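Local coordinates for protein pseudouridylate synthase RPUSD4, mitochondrial (Homo sapiens, PDB 5UBA) that isomerises uridine to pseudouridine in mitochondrial RNAs, including 16S ribosomal RNA, a modification needed to assemble that RNA into a functional mitochondrial ribosome, at residues Q178-E190 / F279-P291. Sequence-based numbering, arbitrary orientation. Where two conformers were deposited one is given.
Sequences QVLSSTLSSALVE and FVHSLHRLRLEMP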
loop_
_atom_site.group_PDB
_atom_site.type_symbol
_atom_site.label_atom_id
_atom_site.label_comp_id
_atom_site.label_asym_id
_atom_site.label_seq_id
_atom_site.Cartn_x
_atom_site.Cartn_y
_atom_site.Cartn_z
ATOM N N GLN A 178 8.948 -4.666 -10.173
ATOM C CA GLN A 178 9.753 -4.122 -11.246
ATOM C C GLN A 178 10.290 -2.784 -10.794
ATOM O O GLN A 178 9.503 -1.867 -10.493
ATOM C CB GLN A 178 8.867 -3.908 -12.474
ATOM C CG GLN A 178 9.483 -3.122 -13.607
ATOM C CD GLN A 178 10.565 -3.878 -14.301
ATOM O OE1 GLN A 178 10.289 -4.877 -14.964
ATOM N NE2 GLN A 178 11.807 -3.409 -14.173
ATOM N N VAL A 179 11.600 -2.630 -10.788
ATOM C CA VAL A 179 12.191 -1.319 -10.564
ATOM C C VAL A 179 11.848 -0.405 -11.744
ATOM O O VAL A 179 12.052 -0.789 -12.906
ATOM C CB VAL A 179 13.719 -1.401 -10.365
ATOM C CG1 VAL A 179 14.355 -0.016 -10.425
ATOM C CG2 VAL A 179 14.044 -2.141 -9.071
ATOM N N LEU A 180 11.344 0.788 -11.446
ATOM C CA LEU A 180 11.026 1.812 -12.450
ATOM C C LEU A 180 12.138 2.841 -12.634
ATOM O O LEU A 180 12.324 3.382 -13.731
ATOM C CB LEU A 180 9.762 2.553 -12.045
ATOM C CG LEU A 180 8.488 1.719 -11.955
ATOM C CD1 LEU A 180 7.334 2.610 -11.501
ATOM C CD2 LEU A 180 8.221 1.010 -13.285
ATOM N N SER A 181 12.809 3.143 -11.536
ATOM C CA SER A 181 13.888 4.130 -11.491
ATOM C C SER A 181 14.793 3.769 -10.338
ATOM O O SER A 181 14.309 3.297 -9.304
ATOM C CB SER A 181 13.326 5.539 -11.267
ATOM O OG SER A 181 14.361 6.505 -11.277
ATOM N N SER A 182 16.103 4.018 -10.477
ATOM C CA SER A 182 17.025 3.765 -9.399
ATOM C C SER A 182 18.248 4.666 -9.427
ATOM O O SER A 182 18.638 5.204 -10.477
ATOM C CB SER A 182 17.470 2.305 -9.340
ATOM O OG SER A 182 18.096 1.929 -10.559
ATOM N N THR A 183 18.800 4.847 -8.243
ATOM C CA THR A 183 20.141 5.430 -8.083
ATOM C C THR A 183 21.031 4.274 -7.678
ATOM O O THR A 183 20.736 3.143 -8.045
ATOM C CB THR A 183 20.133 6.583 -7.071
ATOM O OG1 THR A 183 19.734 6.084 -5.790
ATOM C CG2 THR A 183 19.240 7.682 -7.514
ATOM N N LEU A 184 22.144 4.524 -6.992
ATOM C CA LEU A 184 22.945 3.431 -6.466
ATOM C C LEU A 184 22.402 2.984 -5.119
ATOM O O LEU A 184 22.811 1.944 -4.618
ATOM C CB LEU A 184 24.415 3.840 -6.333
ATOM C CG LEU A 184 25.040 4.483 -7.567
ATOM C CD1 LEU A 184 26.514 4.731 -7.277
ATOM C CD2 LEU A 184 24.831 3.614 -8.793
ATOM N N SER A 185 21.484 3.776 -4.542
ATOM C CA SER A 185 21.074 3.594 -3.157
ATOM C C SER A 185 19.568 3.595 -2.880
ATOM O O SER A 185 19.161 3.261 -1.783
ATOM C CB SER A 185 21.733 4.704 -2.332
ATOM O OG SER A 185 21.357 5.982 -2.805
ATOM N N SER A 186 18.758 4.015 -3.839
ATOM C CA SER A 186 17.298 4.105 -3.696
ATOM C C SER A 186 16.653 3.572 -4.948
ATOM O O SER A 186 17.265 3.616 -6.027
ATOM C CB SER A 186 16.850 5.573 -3.554
ATOM O OG SER A 186 17.468 6.211 -2.462
ATOM N N ALA A 187 15.398 3.120 -4.842
ATOM C CA ALA A 187 14.620 2.798 -6.014
ATOM C C ALA A 187 13.150 3.190 -5.916
ATOM O O ALA A 187 12.601 3.232 -4.821
ATOM C CB ALA A 187 14.731 1.331 -6.326
ATOM N N LEU A 188 12.554 3.518 -7.055
ATOM C CA LEU A 188 11.098 3.573 -7.212
ATOM C C LEU A 188 10.709 2.225 -7.793
ATOM O O LEU A 188 11.229 1.855 -8.871
ATOM C CB LEU A 188 10.690 4.701 -8.148
ATOM C CG LEU A 188 9.200 4.774 -8.503
ATOM C CD1 LEU A 188 8.330 4.961 -7.265
ATOM C CD2 LEU A 188 8.946 5.871 -9.540
ATOM N N VAL A 189 9.816 1.509 -7.116
ATOM C CA VAL A 189 9.501 0.131 -7.462
ATOM C C VAL A 189 7.993 -0.019 -7.649
ATOM O O VAL A 189 7.223 0.410 -6.786
ATOM C CB VAL A 189 9.975 -0.866 -6.381
ATOM C CG1 VAL A 189 9.768 -2.317 -6.813
ATOM C CG2 VAL A 189 11.436 -0.617 -5.992
ATOM N N GLU A 190 7.598 -0.628 -8.770
ATOM C CA GLU A 190 6.207 -1.007 -9.007
ATOM C C GLU A 190 5.989 -2.412 -8.475
ATOM O O GLU A 190 6.773 -3.329 -8.751
ATOM C CB GLU A 190 5.869 -0.934 -10.500
ATOM C CG GLU A 190 4.378 -1.087 -10.813
ATOM C CD GLU A 190 3.984 -0.565 -12.219
ATOM O OE1 GLU A 190 4.192 -1.373 -13.169
ATOM O OE2 GLU A 190 3.465 0.608 -12.423
ATOM N N PHE A 279 5.476 12.172 -1.347
ATOM C CA PHE A 279 6.128 11.103 -2.089
ATOM C C PHE A 279 6.842 11.710 -3.287
ATOM O O PHE A 279 7.992 11.363 -3.558
ATOM C CB PHE A 279 5.023 10.067 -2.462
ATOM C CG PHE A 279 5.507 8.715 -2.989
ATOM C CD1 PHE A 279 6.413 8.579 -4.055
ATOM C CD2 PHE A 279 4.939 7.560 -2.465
ATOM C CE1 PHE A 279 6.765 7.316 -4.535
ATOM C CE2 PHE A 279 5.281 6.304 -2.961
ATOM C CZ PHE A 279 6.180 6.190 -3.986
ATOM N N VAL A 280 6.168 12.608 -4.003
ATOM C CA VAL A 280 6.788 13.358 -5.105
ATOM C C VAL A 280 8.067 14.068 -4.628
ATOM O O VAL A 280 9.098 14.041 -5.329
ATOM C CB VAL A 280 5.823 14.370 -5.715
ATOM C CG1 VAL A 280 6.527 15.228 -6.758
ATOM C CG2 VAL A 280 4.640 13.652 -6.362
ATOM N N HIS A 281 7.994 14.681 -3.450
ATOM C CA HIS A 281 9.134 15.404 -2.872
ATOM C C HIS A 281 10.293 14.460 -2.607
ATOM O O HIS A 281 11.422 14.731 -3.025
ATOM C CB HIS A 281 8.724 16.114 -1.585
ATOM C CG HIS A 281 9.817 16.933 -0.973
ATOM N ND1 HIS A 281 10.237 18.131 -1.508
ATOM C CD2 HIS A 281 10.565 16.729 0.134
ATOM C CE1 HIS A 281 11.208 18.624 -0.759
ATOM N NE2 HIS A 281 11.421 17.798 0.247
ATOM N N SER A 282 10.021 13.341 -1.940
ATOM C CA SER A 282 11.063 12.333 -1.661
ATOM C C SER A 282 11.701 11.800 -2.967
ATOM O O SER A 282 12.913 11.633 -3.045
ATOM C CB SER A 282 10.493 11.176 -0.860
ATOM O OG SER A 282 10.107 11.596 0.434
ATOM N N LEU A 283 10.889 11.550 -3.991
ATOM C CA LEU A 283 11.417 11.097 -5.290
ATOM C C LEU A 283 12.439 12.085 -5.839
ATOM O O LEU A 283 13.534 11.696 -6.271
ATOM C CB LEU A 283 10.327 10.907 -6.337
ATOM C CG LEU A 283 9.508 9.635 -6.280
ATOM C CD1 LEU A 283 8.413 9.678 -7.343
ATOM C CD2 LEU A 283 10.347 8.384 -6.445
ATOM N N HIS A 284 12.064 13.362 -5.825
ATOM C CA HIS A 284 12.932 14.406 -6.336
ATOM C C HIS A 284 14.205 14.495 -5.511
ATOM O O HIS A 284 15.321 14.592 -6.077
ATOM C CB HIS A 284 12.234 15.760 -6.276
ATOM C CG HIS A 284 13.092 16.879 -6.770
ATOM N ND1 HIS A 284 13.695 17.784 -5.921
ATOM C CD2 HIS A 284 13.496 17.203 -8.020
ATOM C CE1 HIS A 284 14.405 18.640 -6.635
ATOM N NE2 HIS A 284 14.307 18.306 -7.909
ATOM N N ARG A 285 14.074 14.467 -4.191
ATOM C CA ARG A 285 15.242 14.587 -3.308
ATOM C C ARG A 285 16.205 13.428 -3.480
ATOM O O ARG A 285 17.431 13.601 -3.390
ATOM C CB ARG A 285 14.833 14.692 -1.832
ATOM C CG ARG A 285 14.049 15.938 -1.444
ATOM C CD ARG A 285 14.685 17.209 -1.913
ATOM N NE ARG A 285 16.092 17.289 -1.533
ATOM C CZ ARG A 285 16.912 18.253 -1.957
ATOM N NH1 ARG A 285 18.185 18.252 -1.574
ATOM N NH2 ARG A 285 16.465 19.209 -2.768
ATOM N N LEU A 286 15.662 12.234 -3.711
ATOM C CA LEU A 286 16.459 11.034 -3.846
ATOM C C LEU A 286 16.994 10.832 -5.270
ATOM O O LEU A 286 17.707 9.868 -5.507
ATOM C CB LEU A 286 15.644 9.805 -3.414
ATOM C CG LEU A 286 15.364 9.766 -1.922
ATOM C CD1 LEU A 286 14.320 8.701 -1.627
ATOM C CD2 LEU A 286 16.608 9.525 -1.101
ATOM N N ARG A 287 16.669 11.738 -6.183
ATOM C CA ARG A 287 17.135 11.735 -7.582
ATOM C C ARG A 287 16.600 10.584 -8.387
ATOM O O ARG A 287 17.258 10.080 -9.292
ATOM C CB ARG A 287 18.654 11.824 -7.661
ATOM C CG ARG A 287 19.175 12.978 -6.818
ATOM C CD ARG A 287 20.671 12.989 -6.759
ATOM N NE ARG A 287 21.119 14.051 -5.853
ATOM C CZ ARG A 287 22.395 14.355 -5.619
ATOM N NH1 ARG A 287 22.688 15.326 -4.758
ATOM N NH2 ARG A 287 23.382 13.673 -6.219
ATOM N N LEU A 288 15.379 10.186 -8.030
ATOM C CA LEU A 288 14.614 9.187 -8.768
ATOM C C LEU A 288 13.723 9.890 -9.760
ATOM O O LEU A 288 13.351 11.040 -9.559
ATOM C CB LEU A 288 13.786 8.351 -7.798
ATOM C CG LEU A 288 14.633 7.521 -6.828
ATOM C CD1 LEU A 288 13.798 6.938 -5.686
ATOM C CD2 LEU A 288 15.377 6.405 -7.548
ATOM N N GLU A 289 13.426 9.208 -10.854
ATOM C CA GLU A 289 12.639 9.753 -11.933
ATOM C C GLU A 289 11.302 9.036 -12.031
ATOM O O GLU A 289 11.195 7.849 -11.737
ATOM C CB GLU A 289 13.391 9.564 -13.250
ATOM C CG GLU A 289 14.790 10.172 -13.245
ATOM C CD GLU A 289 15.426 10.202 -14.627
ATOM O OE1 GLU A 289 16.322 9.367 -14.912
ATOM O OE2 GLU A 289 15.024 11.062 -15.436
ATOM N N MET A 290 10.298 9.745 -12.514
ATOM C CA MET A 290 9.044 9.105 -12.916
ATOM C C MET A 290 9.278 8.249 -14.155
ATOM O O MET A 290 10.069 8.638 -15.025
ATOM C CB MET A 290 8.000 10.162 -13.244
ATOM C CG MET A 290 7.604 11.027 -12.064
ATOM S SD MET A 290 6.622 10.045 -10.904
ATOM C CE MET A 290 4.995 10.225 -11.644
ATOM N N PRO A 291 8.601 7.085 -14.257
ATOM C CA PRO A 291 8.744 6.288 -15.487
ATOM C C PRO A 291 8.231 7.041 -16.730
ATOM O O PRO A 291 7.346 7.897 -16.613
ATOM C CB PRO A 291 7.914 5.029 -15.194
ATOM C CG PRO A 291 6.937 5.454 -14.156
ATOM C CD PRO A 291 7.622 6.493 -13.321
HETATM O O HOH W 1 17.685 8.072 -11.041
HETATM O O HOH W 2 19.147 8.067 -4.028
#
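With OG turned anti to the backbone N (chi1 -178°), Ser-181 presents its hydroxyl to the chain that leaves the C-terminal helix, where it accepts a hydrogen bond from Glu-289 N. The bond from Glu-289 N to Ser-181 OG is 2.9 Å long and nearly straight, 174° at the hydrogen, and is the one direct hydrogen bond between 178-190 and 279-291. Leu-188, its CG likewise opposite its own N (chi1 174°), splits its branches: CD1 meets the Phe-279 ring in plane at the edge, 3.9 Å from CE1, and also touches Leu-283 CD2, while CD2 reaches Glu-289 O and Pro-291 CD. Leu-288 packs across both strands of the hairpin, CD2 lying 3.6 Å from Ser-182 CA and CD1 against the Ala-187 backbone.

At the turn, Thr-183 OG1 accepts from the N atoms of Ser-185 and Ser-186, forming an ST turn and ST motif, and shares a water with Leu-286 O; CG2 packs 3.3 Å from Leu-286 O. A valine here would probably leave both turn amides without their acceptor and break the water bridge to Leu-286 O. A second water donates to Ser-182 O and Arg-287 O. Arg-287, with positive phi, closes the helix in a Schellman motif, and Leu-180 and Ser-181 form a classic beta bulge opposite Leu-188.

The contact thus lays helix 277-285 and its C-terminal tail along the hairpin of strands 175-182 and 186-193 in the pseudouridine synthase domain; strand 112-120 pairs with 186-193 and supplies Ile-118, which the side chains of Phe-279 and Leu-283 touch, while helix 232-238 packs against Leu-286.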